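Local coordinates for protein arylmalonate decarboxylase (Bordetella bronchiseptica, PDB 3IXL) that catalyses the enantioselective decarboxylation of 2-aryl-2-methylmalonates to 2-arylpropionates, taking up a proton and releasing carbon dioxide, at residues L77-G82 against T103-V108; I9-P14 against S71-S76; V117-L122 against D180-L185; L170-F175 against R202-P207; A158-D163 against G190-D195. The protein carries 2 engineered substitutions. All blocks are in the same frame, centred on the assembly; numbering follows the deposited sequence.

Contacts 1 and 2 are fully buried and share helix 75-79: contact 2 pairs two parallel strands and continues into the carboxylate site, while contact 1 joins that helix to helix 104-114 through serine hydroxyls. Contact 3 is the matching strand pair of the second sheet, about 24 Å from contact 2 between centres, with a buried sheet part and a charged outer end. Contact 4 touches it and is partly buried apolar packing between helices flanking strand 183-187. Contact 5, also partly buried, joins helix 156-160 and the residues after it to a loop through water. It reaches the ring of the bound 2-phenylacetic acid, whereas contact 2 grips the acid's carboxylate and also touches its ring.

Contact 1: L77-G82 against T103-V108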
# COMPACT_ATOMS: atom_id res chain seq x y z
N LEU A 77 0.74 -1.04 -9.15
CA LEU A 77 1.72 -0.48 -10.08
C LEU A 77 3.11 -1.04 -9.78
O LEU A 77 3.94 -1.19 -10.68
CB LEU A 77 1.75 1.04 -9.95
CG LEU A 77 2.29 2.00 -10.99
CD1 LEU A 77 1.90 1.62 -12.40
CD2 LEU A 77 1.66 3.32 -10.64
N SER A 78 3.35 -1.36 -8.50
CA SER A 78 4.64 -1.89 -8.08
C SER A 78 4.76 -3.43 -8.05
O SER A 78 5.88 -3.93 -8.10
CB SER A 78 5.12 -1.25 -6.77
OG SER A 78 4.18 -1.37 -5.71
N PHE A 79 3.64 -4.15 -8.02
CA PHE A 79 3.70 -5.63 -8.04
C PHE A 79 3.32 -6.30 -9.36
O PHE A 79 3.56 -7.51 -9.51
CB PHE A 79 2.98 -6.29 -6.83
CG PHE A 79 1.45 -6.24 -6.87
CD1 PHE A 79 0.72 -6.86 -7.90
CD2 PHE A 79 0.75 -5.61 -5.85
CE1 PHE A 79 -0.67 -6.81 -7.92
CE2 PHE A 79 -0.64 -5.56 -5.84
CZ PHE A 79 -1.36 -6.16 -6.87
N TYR A 80 2.74 -5.56 -10.31
CA TYR A 80 2.12 -6.23 -11.46
C TYR A 80 3.07 -6.98 -12.38
O TYR A 80 2.63 -7.82 -13.17
CB TYR A 80 1.21 -5.31 -12.27
CG TYR A 80 1.86 -4.37 -13.27
CD1 TYR A 80 2.61 -3.26 -12.86
CD2 TYR A 80 1.64 -4.52 -14.65
CE1 TYR A 80 3.15 -2.38 -13.78
CE2 TYR A 80 2.16 -3.63 -15.57
CZ TYR A 80 2.93 -2.56 -15.13
OH TYR A 80 3.45 -1.66 -16.05
N ARG A 81 4.35 -6.66 -12.29
CA ARG A 81 5.37 -7.29 -13.13
C ARG A 81 6.22 -8.27 -12.34
O ARG A 81 7.17 -8.84 -12.88
CB ARG A 81 6.24 -6.21 -13.77
CG ARG A 81 5.54 -5.48 -14.91
CD ARG A 81 6.39 -4.35 -15.44
NE ARG A 81 5.86 -3.81 -16.69
CZ ARG A 81 6.25 -2.66 -17.24
NH1 ARG A 81 7.18 -1.91 -16.65
NH2 ARG A 81 5.70 -2.27 -18.38
N GLY A 82 5.89 -8.47 -11.07
CA GLY A 82 6.64 -9.41 -10.23
C GLY A 82 7.61 -8.73 -9.30
O GLY A 82 7.79 -7.50 -9.34
N THR A 103 8.26 1.48 -2.18
CA THR A 103 7.00 1.32 -2.90
C THR A 103 5.96 0.74 -1.94
O THR A 103 6.31 0.13 -0.92
CB THR A 103 7.08 0.34 -4.08
OG1 THR A 103 7.20 -1.00 -3.58
CG2 THR A 103 8.23 0.68 -5.04
N MET A 104 4.69 0.90 -2.30
CA MET A 104 3.61 0.35 -1.50
C MET A 104 3.65 -1.18 -1.44
O MET A 104 3.21 -1.78 -0.46
CB MET A 104 2.27 0.87 -2.01
CG MET A 104 1.04 0.49 -1.19
SD MET A 104 -0.38 1.45 -1.74
CE MET A 104 -0.10 2.98 -0.87
N SER A 105 4.18 -1.83 -2.48
CA SER A 105 4.37 -3.28 -2.40
C SER A 105 5.43 -3.67 -1.38
O SER A 105 5.24 -4.62 -0.61
CB SER A 105 4.71 -3.88 -3.76
OG SER A 105 3.56 -3.92 -4.59
N THR A 106 6.56 -2.96 -1.36
CA THR A 106 7.55 -3.19 -0.32
C THR A 106 6.96 -2.90 1.05
O THR A 106 7.23 -3.63 2.02
CB THR A 106 8.77 -2.31 -0.58
OG1 THR A 106 9.43 -2.81 -1.75
CG2 THR A 106 9.73 -2.29 0.61
N ALA A 107 6.14 -1.86 1.14
CA ALA A 107 5.49 -1.52 2.40
C ALA A 107 4.66 -2.67 2.94
O ALA A 107 4.72 -2.98 4.13
CB ALA A 107 4.62 -0.27 2.23
N VAL A 108 3.86 -3.30 2.09
CA VAL A 108 3.00 -4.36 2.61
C VAL A 108 3.81 -5.62 2.94
O VAL A 108 3.50 -6.31 3.91
CB VAL A 108 1.76 -4.68 1.72
CG1 VAL A 108 0.88 -3.44 1.54
CG2 VAL A 108 2.16 -5.23 0.39
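Ser-105 and Ser-78 carry the polar part of this contact through their hydroxyls: Ser-105 OG donates to Ser-78 OG over 2.9 Å. The same Ser-78 OG also takes the backbone N-H of Ser-105, at 3.3 Å and with a clearly bent N-H...O angle of 141°. Ser-78 OG sits between its own backbone N and carbonyl carbon (chi1 56°), and its one proton has both Cys-74 O and Thr-75 O within reach. The hydroxyl thus links the start of helix 75-79 to the first turn of helix 104-114.

Helices 75-79 and 104-114 each follow a strand of the same parallel sheet, 67-72 and 101-103, in the alpha/beta fold of the Asp/Glu racemase superfamily. The contact lies where the two neighbouring connections leave the C-terminal edge of the sheet, and Met-104 in it belongs to the ligand pocket.

A capping bond stays within 103-108. Thr-103 is the N-cap, and its OG1 accepts the N-H of Thr-106 at 3.0 Å in an almost straight line (173°). Thr-103 OG1 is also hydrogen-bonded to Asn-86 OD1 of helix 83-97.

Non-polar contacts surround the hydroxyls. Ser-78 CB lies against Thr-103 CB at 3.7 Å. Ser-105 OG comes up beside Phe-79, 3.3 Å from its CB and near the plane of the ring at its edge, with CD2 the nearest ring atom. The ring itself packs against helix 128-140, on Val-130, Leu-134 and Phe-137.

Contact 2: I9-P14 against S71-S76; sequences IGMIVP and SLMCTS. Engineered in segment 71-76: Cys-74 (natural residue Gly). With PAC (2-phenylacetic acid), chain C.
Ser-71 O is held from two neighbouring residues of 9-14: Ile-12 N donates to it at 2.9 Å, and Met-11 CA adds a C-H...O contact at 3.4 Å. This is parallel sheet pairing of strands 8-13 and 67-72, adjacent strands of the first sheet of the alpha/beta fold. Ser-71 N answers by donating to Gly-10 O, and Met-73 N closes the ladder on Ile-12 O at 2.8 Å, in the carbonyl plane.

On the face of Met-11, its extended chain meets the doubly bent chain of Met-73, and their CE methyls touch at 3.7 Å; Phe-216 of helix 211-222 packs on both. On the face of Ile-12, its CG2 meets Leu-72 CD1, next to helix 55-64.

Past the strands, the segments line the pocket of 2-phenylacetic acid. Thr-75 N and OG1 both donate to its O1, while Ser-76 N and OG donate to O2, the latter hydroxyl at 2.7 Å. Two of these four donors are amides of the first turn of helix 75-79. Pro-14 CG packs against the phenyl C5' at 3.4 Å. The engineered Cys-74 has SG anti to its backbone N (chi1 -180°), and this sulfur lies 3.5 Å from the ligand's C2.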
# COMPACT_ATOMS: atom_id res chain seq x y z
N ILE A 9 8.13 13.94 3.54
CA ILE A 9 8.00 12.63 2.91
C ILE A 9 7.26 12.80 1.59
O ILE A 9 6.16 13.34 1.57
CB ILE A 9 7.28 11.62 3.84
CG1 ILE A 9 8.20 11.31 5.03
CG2 ILE A 9 6.91 10.34 3.07
CD1 ILE A 9 7.52 10.57 6.16
N GLY A 10 7.88 12.36 0.50
CA GLY A 10 7.30 12.50 -0.82
C GLY A 10 6.59 11.25 -1.29
O GLY A 10 7.08 10.13 -1.06
N MET A 11 5.45 11.44 -1.95
CA MET A 11 4.61 10.31 -2.40
C MET A 11 4.19 10.46 -3.85
O MET A 11 3.67 11.50 -4.23
CB MET A 11 3.38 10.19 -1.50
CG MET A 11 3.78 9.76 -0.10
SD MET A 11 2.40 9.52 1.01
CE MET A 11 3.20 8.49 2.25
N ILE A 12 4.44 9.43 -4.64
CA ILE A 12 3.96 9.36 -6.02
C ILE A 12 2.63 8.62 -5.98
O ILE A 12 2.57 7.47 -5.52
CB ILE A 12 4.97 8.63 -6.93
CG1 ILE A 12 6.35 9.31 -6.88
CG2 ILE A 12 4.44 8.61 -8.37
CD1 ILE A 12 7.45 8.48 -7.51
N VAL A 13 1.55 9.28 -6.42
CA VAL A 13 0.20 8.74 -6.26
C VAL A 13 -0.50 8.54 -7.61
O VAL A 13 -0.20 9.26 -8.55
CB VAL A 13 -0.66 9.64 -5.33
CG1 VAL A 13 -0.03 9.75 -3.94
CG2 VAL A 13 -0.87 11.04 -5.92
N PRO A 14 -1.38 7.54 -7.73
CA PRO A 14 -2.09 7.36 -9.01
C PRO A 14 -2.92 8.53 -9.60
O PRO A 14 -2.80 8.79 -10.80
CB PRO A 14 -2.94 6.10 -8.77
CG PRO A 14 -2.16 5.35 -7.71
CD PRO A 14 -1.66 6.43 -6.79
N SER A 71 8.13 7.53 -1.80
CA SER A 71 7.42 6.27 -1.92
C SER A 71 6.48 6.28 -3.11
O SER A 71 5.71 7.23 -3.29
CB SER A 71 6.61 5.97 -0.66
OG SER A 71 5.84 4.79 -0.88
N LEU A 72 6.53 5.23 -3.92
CA LEU A 72 5.52 5.01 -4.94
C LEU A 72 4.31 4.40 -4.24
O LEU A 72 4.31 3.21 -3.88
CB LEU A 72 6.04 4.08 -6.04
CG LEU A 72 5.01 3.66 -7.09
CD1 LEU A 72 4.38 4.86 -7.79
CD2 LEU A 72 5.62 2.73 -8.13
N MET A 73 3.28 5.22 -4.03
CA MET A 73 2.12 4.84 -3.24
C MET A 73 1.02 4.17 -4.08
O MET A 73 -0.12 4.63 -4.14
CB MET A 73 1.59 6.05 -2.47
CG MET A 73 2.54 6.50 -1.37
SD MET A 73 2.56 5.41 0.08
CE MET A 73 0.99 5.89 0.81
N CYS A 74 1.41 3.07 -4.72
CA CYS A 74 0.47 2.21 -5.43
C CYS A 74 0.98 0.79 -5.36
O CYS A 74 2.13 0.51 -5.73
CB CYS A 74 0.31 2.62 -6.90
SG CYS A 74 -0.86 1.57 -7.80
N THR A 75 0.15 -0.11 -4.85
CA THR A 75 0.54 -1.50 -4.65
C THR A 75 0.66 -2.18 -6.00
O THR A 75 1.72 -2.73 -6.35
CB THR A 75 -0.49 -2.27 -3.77
OG1 THR A 75 -1.19 -1.36 -2.90
CG2 THR A 75 0.21 -3.34 -2.94
N SER A 76 -0.40 -2.11 -6.79
CA SER A 76 -0.44 -2.86 -8.04
C SER A 76 0.52 -2.35 -9.10
O SER A 76 1.09 -3.14 -9.86
CB SER A 76 -1.88 -3.02 -8.55
OG SER A 76 -2.51 -1.76 -8.72
C1 PAC C . -3.23 -0.04 -5.66
C2 PAC C . -4.06 0.90 -6.52
C1' PAC C . -4.35 2.32 -6.07
C2' PAC C . -5.54 2.88 -6.56
C3' PAC C . -5.91 4.18 -6.22
C4' PAC C . -5.08 4.93 -5.39
C5' PAC C . -3.89 4.38 -4.90
C6' PAC C . -3.52 3.08 -5.24
O1 PAC C . -2.79 0.29 -4.52
O2 PAC C . -3.01 -1.17 -6.16

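Contact 3: V117-L122 against D180-L185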
# COMPACT_ATOMS: atom_id res chain seq x y z
N VAL A 117 3.28 -12.55 9.64
CA VAL A 117 2.31 -13.16 8.75
C VAL A 117 3.03 -13.86 7.60
O VAL A 117 3.71 -13.21 6.81
CB VAL A 117 1.32 -12.10 8.21
CG1 VAL A 117 0.33 -12.73 7.23
CG2 VAL A 117 0.58 -11.44 9.35
N ARG A 118 2.89 -15.18 7.54
CA ARG A 118 3.42 -15.97 6.44
C ARG A 118 2.28 -16.43 5.53
O ARG A 118 2.36 -16.29 4.30
CB ARG A 118 4.21 -17.17 6.97
CG ARG A 118 4.57 -18.23 5.93
CD ARG A 118 5.72 -17.80 5.04
NE ARG A 118 7.00 -17.77 5.74
CZ ARG A 118 8.00 -18.63 5.53
NH1 ARG A 118 7.89 -19.60 4.63
NH2 ARG A 118 9.13 -18.51 6.23
N ARG A 119 1.23 -16.97 6.14
CA ARG A 119 0.04 -17.39 5.41
C ARG A 119 -0.96 -16.26 5.47
O ARG A 119 -1.42 -15.88 6.55
CB ARG A 119 -0.55 -18.65 6.04
CG ARG A 119 0.30 -19.88 5.80
CD ARG A 119 -0.25 -21.08 6.56
NE ARG A 119 -1.69 -21.23 6.40
CZ ARG A 119 -2.29 -21.73 5.32
NH1 ARG A 119 -1.56 -22.12 4.28
NH2 ARG A 119 -3.60 -21.83 5.27
N VAL A 120 -1.30 -15.72 4.30
CA VAL A 120 -2.00 -14.45 4.23
C VAL A 120 -3.25 -14.55 3.37
O VAL A 120 -3.19 -14.92 2.20
CB VAL A 120 -1.04 -13.32 3.73
CG1 VAL A 120 -0.44 -13.62 2.35
CG2 VAL A 120 -1.74 -11.95 3.78
N ALA A 121 -4.40 -14.24 3.98
CA ALA A 121 -5.65 -14.16 3.25
C ALA A 121 -5.69 -12.81 2.53
O ALA A 121 -5.24 -11.80 3.08
CB ALA A 121 -6.83 -14.29 4.21
N LEU A 122 -6.22 -12.80 1.31
CA LEU A 122 -6.26 -11.58 0.50
C LEU A 122 -7.67 -11.02 0.40
O LEU A 122 -8.61 -11.72 0.02
CB LEU A 122 -5.75 -11.87 -0.92
CG LEU A 122 -4.40 -12.58 -1.08
CD1 LEU A 122 -4.03 -12.78 -2.56
CD2 LEU A 122 -3.30 -11.84 -0.33
N ASP A 180 -7.21 -20.69 9.10
CA ASP A 180 -5.95 -20.96 9.77
C ASP A 180 -4.82 -20.08 9.22
O ASP A 180 -3.64 -20.38 9.40
CB ASP A 180 -5.58 -22.45 9.72
CG ASP A 180 -5.39 -22.96 8.30
OD1 ASP A 180 -5.62 -22.21 7.34
OD2 ASP A 180 -5.00 -24.15 8.16
N SER A 181 -5.20 -18.99 8.55
CA SER A 181 -4.24 -17.99 8.05
C SER A 181 -3.67 -17.16 9.20
O SER A 181 -4.28 -17.05 10.27
CB SER A 181 -4.92 -17.07 7.04
OG SER A 181 -5.36 -17.78 5.89
N ASP A 182 -2.49 -16.58 8.98
CA ASP A 182 -1.81 -15.78 10.02
C ASP A 182 -2.33 -14.35 10.07
O ASP A 182 -2.21 -13.69 11.09
CB ASP A 182 -0.30 -15.72 9.76
CG ASP A 182 0.38 -17.06 9.78
OD1 ASP A 182 -0.03 -17.93 10.59
OD2 ASP A 182 1.34 -17.24 9.01
N GLY A 183 -2.87 -13.88 8.96
CA GLY A 183 -3.30 -12.48 8.86
C GLY A 183 -3.92 -12.21 7.52
O GLY A 183 -4.11 -13.11 6.71
N ILE A 184 -4.25 -10.94 7.31
CA ILE A 184 -5.00 -10.52 6.14
C ILE A 184 -4.28 -9.36 5.47
O ILE A 184 -3.84 -8.42 6.15
CB ILE A 184 -6.44 -10.09 6.53
CG1 ILE A 184 -7.19 -11.26 7.20
CG2 ILE A 184 -7.23 -9.58 5.31
CD1 ILE A 184 -8.38 -10.85 8.04
N LEU A 185 -4.16 -9.43 4.15
CA LEU A 185 -3.74 -8.28 3.36
C LEU A 185 -4.97 -7.65 2.72
O LEU A 185 -5.66 -8.30 1.93
CB LEU A 185 -2.72 -8.68 2.29
CG LEU A 185 -2.32 -7.57 1.30
CD1 LEU A 185 -1.65 -6.41 2.01
CD2 LEU A 185 -1.40 -8.15 0.22
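Asp-180 starts the contact at its outer end with a salt bridge, its OD1 2.9 Å from Arg-119 NH2. The two flat groups are steeply turned, their planes 77° apart, and NH2 meets OD1 from above the carboxylate plane. The arginine chain bends at chi3 (47°), turning NE away from the extended course of the atoms before it. Ser-181 follows with CB beside Arg-119 O, while its OG is hydrogen-bonded to Ala-178 O and Thr-146 OG1.

Asp-182 binds 117-122 from both its backbone and its side chain. Its OD2 takes two successive amides: Arg-118 N at 3.0 Å through the anti lone pair, and Arg-119 N at 2.9 Å from above the carboxylate plane, in a nearly straight bond (177°). Asp-182 N in turn donates to Arg-119 O at 2.7 Å.

From Gly-183 onward the segments pair as parallel strands 119-124 and 183-187, neighbours in the second sheet of this alpha/beta protein. Val-117 CG2 comes within 4.0 Å of Gly-183 CA, crowding the place where a CB would stand. Gly-183 O accepts from Ala-121 N at 3.0 Å, and the amide of Gly-183 makes a weak bond to Arg-119 O. Ile-184 turns its side chain to the face of Ala-121, toward Cys-171 and Phe-175 of helix 164-176, and its CA makes a C-H...O contact with Ala-121 O. Leu-185 N donates to that same oxygen at 2.8 Å, nearly along the C=O axis. On the other face, Leu-185 CB packs against Val-120 CG2 at 3.7 Å and also meets Leu-122 CD2, next to helices 104-114 and 128-140.

Contact 4: L170-F175 against R202-P207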
# COMPACT_ATOMS: atom_id res chain seq x y z
N LEU A 170 -15.52 -7.84 3.70
CA LEU A 170 -14.60 -8.42 2.73
C LEU A 170 -13.45 -9.17 3.41
O LEU A 170 -13.09 -10.28 3.02
CB LEU A 170 -14.04 -7.32 1.84
CG LEU A 170 -13.17 -7.75 0.66
CD1 LEU A 170 -14.00 -8.45 -0.42
CD2 LEU A 170 -12.45 -6.53 0.08
N CYS A 171 -12.86 -8.54 4.43
CA CYS A 171 -11.79 -9.17 5.19
C CYS A 171 -12.25 -10.42 5.92
O CYS A 171 -11.55 -11.44 5.90
CB CYS A 171 -11.21 -8.19 6.20
SG CYS A 171 -10.26 -6.84 5.47
N VAL A 172 -13.41 -10.33 6.56
CA VAL A 172 -13.94 -11.48 7.30
C VAL A 172 -14.23 -12.64 6.35
O VAL A 172 -13.85 -13.78 6.64
CB VAL A 172 -15.19 -11.09 8.13
CG1 VAL A 172 -15.82 -12.34 8.75
CG2 VAL A 172 -14.84 -10.09 9.21
N ARG A 173 -14.86 -12.36 5.20
CA ARG A 173 -15.14 -13.42 4.23
C ARG A 173 -13.86 -14.05 3.66
O ARG A 173 -13.77 -15.27 3.51
CB ARG A 173 -16.08 -12.94 3.11
CG ARG A 173 -17.51 -12.70 3.59
CD ARG A 173 -18.48 -12.42 2.45
NE ARG A 173 -18.23 -11.14 1.78
CZ ARG A 173 -17.69 -11.03 0.57
NH1 ARG A 173 -17.34 -12.11 -0.11
NH2 ARG A 173 -17.50 -9.83 0.03
N ALA A 174 -12.85 -13.23 3.39
CA ALA A 174 -11.56 -13.75 2.90
C ALA A 174 -10.90 -14.66 3.93
O ALA A 174 -10.36 -15.72 3.60
CB ALA A 174 -10.64 -12.60 2.51
N PHE A 175 -10.94 -14.24 5.19
CA PHE A 175 -10.36 -15.02 6.27
C PHE A 175 -11.14 -16.32 6.51
O PHE A 175 -10.54 -17.36 6.77
CB PHE A 175 -10.30 -14.20 7.56
CG PHE A 175 -9.60 -14.91 8.69
CD1 PHE A 175 -10.34 -15.48 9.73
CD2 PHE A 175 -8.21 -15.03 8.70
CE1 PHE A 175 -9.69 -16.14 10.77
CE2 PHE A 175 -7.57 -15.69 9.74
CZ PHE A 175 -8.31 -16.24 10.77
N ARG A 202 -10.11 -6.82 15.89
CA ARG A 202 -10.91 -7.10 17.09
C ARG A 202 -11.71 -8.39 16.91
O ARG A 202 -11.71 -9.27 17.78
CB ARG A 202 -11.87 -5.94 17.36
CG ARG A 202 -12.74 -6.10 18.62
CD ARG A 202 -13.89 -5.08 18.64
NE ARG A 202 -14.95 -5.35 17.66
CZ ARG A 202 -15.94 -6.23 17.83
NH1 ARG A 202 -16.01 -6.94 18.95
NH2 ARG A 202 -16.85 -6.39 16.89
N ARG A 203 -12.40 -8.49 15.79
CA ARG A 203 -13.31 -9.62 15.55
C ARG A 203 -12.59 -10.94 15.30
O ARG A 203 -13.06 -12.00 15.73
CB ARG A 203 -14.26 -9.32 14.40
CG ARG A 203 -15.33 -8.30 14.75
CD ARG A 203 -16.28 -8.08 13.59
NE ARG A 203 -16.83 -9.33 13.08
CZ ARG A 203 -17.62 -9.43 12.02
NH1 ARG A 203 -17.97 -8.35 11.33
NH2 ARG A 203 -18.07 -10.62 11.63
N LEU A 204 -11.46 -10.89 14.59
CA LEU A 204 -10.80 -12.11 14.16
C LEU A 204 -9.58 -12.51 14.98
O LEU A 204 -9.20 -13.68 14.97
CB LEU A 204 -10.43 -12.02 12.68
CG LEU A 204 -11.57 -11.73 11.71
CD1 LEU A 204 -11.07 -11.68 10.28
CD2 LEU A 204 -12.68 -12.78 11.85
N GLY A 205 -8.95 -11.55 15.64
CA GLY A 205 -7.76 -11.83 16.45
C GLY A 205 -6.52 -12.11 15.62
O GLY A 205 -5.56 -12.72 16.10
N VAL A 206 -6.54 -11.68 14.35
CA VAL A 206 -5.36 -11.73 13.49
C VAL A 206 -5.08 -10.32 12.97
O VAL A 206 -6.00 -9.49 12.91
CB VAL A 206 -5.52 -12.73 12.31
CG1 VAL A 206 -5.78 -14.16 12.83
CG2 VAL A 206 -6.63 -12.30 11.35
N PRO A 207 -3.82 -10.03 12.63
CA PRO A 207 -3.49 -8.70 12.13
C PRO A 207 -3.92 -8.47 10.68
O PRO A 207 -4.00 -9.42 9.89
CB PRO A 207 -1.96 -8.64 12.25
CG PRO A 207 -1.53 -10.06 12.13
CD PRO A 207 -2.63 -10.90 12.72
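Phe-175 and Leu-204 make the main apolar contact between helices 164-176 and 196-204, which are the connections leading into and out of strand 183-187 in the alpha/beta fold. Their side chains slide past each other in opposite directions, with Leu-204 CD1 3.8 Å from Phe-175 CB. The same methyl also lies close to CG and CD1 of the ring, approaching obliquely. Val-172, one turn earlier on the helix, brings CG2 to 4.2 Å from Leu-204 CD1.

In Phe-175, CG lies anti to the backbone N (chi1 -175°), the start of a ring whose far end meets Val-206 tip to tip, its CZ 3.9 Å from Val-206 CG1. Val-206 comes just after Gly-205, where the chain leaves the helix with positive phi. Ile-184 of strand 183-187 touches Phe-175, Leu-204 and Val-206.

Toward solvent the packing changes from carbon on carbon to carbon on a charged flat group. Arg-203, exposed at the surface, bends at chi3 (52°), and its side chain crosses that of Val-172 at about a right angle. No hydrogen bond joins the two segments. Val-172 CG2 sits over the centre of one guanidinium face, 4.0 Å from Arg-203 CZ.

Contact 5: A158-D163 against G190-D195. With PAC (2-phenylacetic acid), chain C.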
# COMPACT_ATOMS: atom_id res chain seq x y z
N ALA A 158 -13.93 5.08 -7.77
CA ALA A 158 -14.84 4.05 -7.29
C ALA A 158 -14.31 3.39 -6.02
O ALA A 158 -15.07 3.04 -5.12
CB ALA A 158 -15.11 3.01 -8.37
N MET A 159 -12.99 3.22 -5.94
CA MET A 159 -12.41 2.59 -4.75
C MET A 159 -12.58 3.44 -3.49
O MET A 159 -12.84 2.90 -2.41
CB MET A 159 -10.95 2.21 -4.99
CG MET A 159 -10.77 0.88 -5.75
SD MET A 159 -9.07 0.68 -6.22
CE MET A 159 -9.22 -0.59 -7.45
N ALA A 160 -12.47 4.76 -3.63
CA ALA A 160 -12.65 5.66 -2.50
C ALA A 160 -14.09 5.67 -1.96
O ALA A 160 -14.33 6.13 -0.84
CB ALA A 160 -12.21 7.08 -2.87
N ARG A 161 -15.03 5.18 -2.76
CA ARG A 161 -16.45 5.18 -2.38
C ARG A 161 -16.86 3.96 -1.55
O ARG A 161 -17.96 3.94 -1.00
CB ARG A 161 -17.35 5.31 -3.61
CG ARG A 161 -17.22 6.65 -4.31
CD ARG A 161 -18.39 6.92 -5.24
NE ARG A 161 -18.41 6.05 -6.42
CZ ARG A 161 -17.77 6.31 -7.57
NH1 ARG A 161 -17.04 7.41 -7.70
NH2 ARG A 161 -17.85 5.46 -8.58
N VAL A 162 -16.00 2.94 -1.47
CA VAL A 162 -16.33 1.73 -0.73
C VAL A 162 -16.34 2.05 0.77
O VAL A 162 -15.36 2.60 1.30
CB VAL A 162 -15.34 0.59 -1.04
CG1 VAL A 162 -15.69 -0.68 -0.29
CG2 VAL A 162 -15.31 0.30 -2.55
N ASP A 163 -17.43 1.70 1.45
CA ASP A 163 -17.61 2.02 2.86
C ASP A 163 -16.90 1.05 3.80
O ASP A 163 -16.58 -0.09 3.44
CB ASP A 163 -19.10 2.02 3.18
CG ASP A 163 -19.69 0.65 3.07
OD1 ASP A 163 -19.88 -0.01 4.12
OD2 ASP A 163 -19.92 0.21 1.93
N GLY A 190 -6.32 2.75 -2.80
CA GLY A 190 -7.45 3.61 -3.15
C GLY A 190 -8.60 3.47 -2.17
O GLY A 190 -9.53 4.26 -2.20
N LEU A 191 -8.50 2.48 -1.30
CA LEU A 191 -9.52 2.20 -0.31
C LEU A 191 -9.29 3.02 0.95
O LEU A 191 -8.14 3.28 1.34
CB LEU A 191 -9.51 0.72 0.05
CG LEU A 191 -9.82 -0.26 -1.09
CD1 LEU A 191 -9.55 -1.69 -0.63
CD2 LEU A 191 -11.25 -0.10 -1.57
N LEU A 192 -10.39 3.43 1.58
CA LEU A 192 -10.33 4.14 2.85
C LEU A 192 -10.62 3.14 3.96
O LEU A 192 -11.77 2.82 4.25
CB LEU A 192 -11.31 5.33 2.86
CG LEU A 192 -10.94 6.43 1.86
CD1 LEU A 192 -12.11 7.37 1.59
CD2 LEU A 192 -9.71 7.21 2.32
N THR A 193 -9.54 2.64 4.55
CA THR A 193 -9.58 1.44 5.38
C THR A 193 -9.34 1.67 6.87
O THR A 193 -9.38 0.72 7.64
CB THR A 193 -8.51 0.43 4.93
OG1 THR A 193 -7.20 0.98 5.16
CG2 THR A 193 -8.67 0.10 3.45
N LEU A 194 -9.07 2.92 7.28
CA LEU A 194 -8.62 3.14 8.65
C LEU A 194 -9.60 2.71 9.74
O LEU A 194 -9.17 2.26 10.80
CB LEU A 194 -8.17 4.60 8.86
CG LEU A 194 -6.83 5.00 8.24
CD1 LEU A 194 -6.57 6.47 8.48
CD2 LEU A 194 -5.68 4.18 8.78
N ASP A 195 -10.90 2.85 9.49
CA ASP A 195 -11.89 2.43 10.49
C ASP A 195 -12.17 0.93 10.41
O ASP A 195 -12.61 0.32 11.38
CB ASP A 195 -13.18 3.23 10.34
CG ASP A 195 -13.04 4.68 10.76
OD1 ASP A 195 -12.16 4.99 11.59
OD2 ASP A 195 -13.82 5.51 10.27
C1 PAC C . -3.23 -0.04 -5.66
C2 PAC C . -4.06 0.90 -6.52
C1' PAC C . -4.35 2.32 -6.07
C2' PAC C . -5.54 2.88 -6.56
C3' PAC C . -5.91 4.18 -6.22
C4' PAC C . -5.08 4.93 -5.39
C5' PAC C . -3.89 4.38 -4.90
C6' PAC C . -3.52 3.08 -5.24
O1 PAC C . -2.79 0.29 -4.52
O2 PAC C . -3.01 -1.17 -6.16
O HOH W 1 -12.86 3.03 0.34
O HOH W 2 -14.33 3.42 3.68
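Met-159 and Ala-160 lie right against Gly-190 and Leu-191, yet no direct hydrogen bond joins the two segments; two waters lie between them instead. The first donates to Met-159 O at 2.8 Å and to Val-162 O at 2.7 Å, and accepts from Leu-192 N at 2.8 Å. The second sits between Val-162 O and Leu-192 O, 2.7 Å from each. Ala-160 N does come close to Gly-190 O, but at a poor angle.

The contact joins helix 156-160 and the residues after it to the loop after strand 183-187, next to the active-site pocket. Gly-190 belongs to that pocket: its CA lies 3.5 Å from C3' of the 2-phenylacetic acid ring, and its N is hydrogen-bonded to the engineered Ser-188. Met-159 CB rests on the Gly-190 peptide, while its chain, extended beyond CG, brings SD to 4.2 Å from the ligand's C2'.

Leucine methyls complete the packing. Leu-191 CD2 sits beside Met-159 O at 3.5 Å and also touches Val-162 CB, while Leu-192 CD1 reaches Ala-160 O. With carbonyls meeting methyls and no direct hydrogen bond, the polar link between the segments runs through solvent.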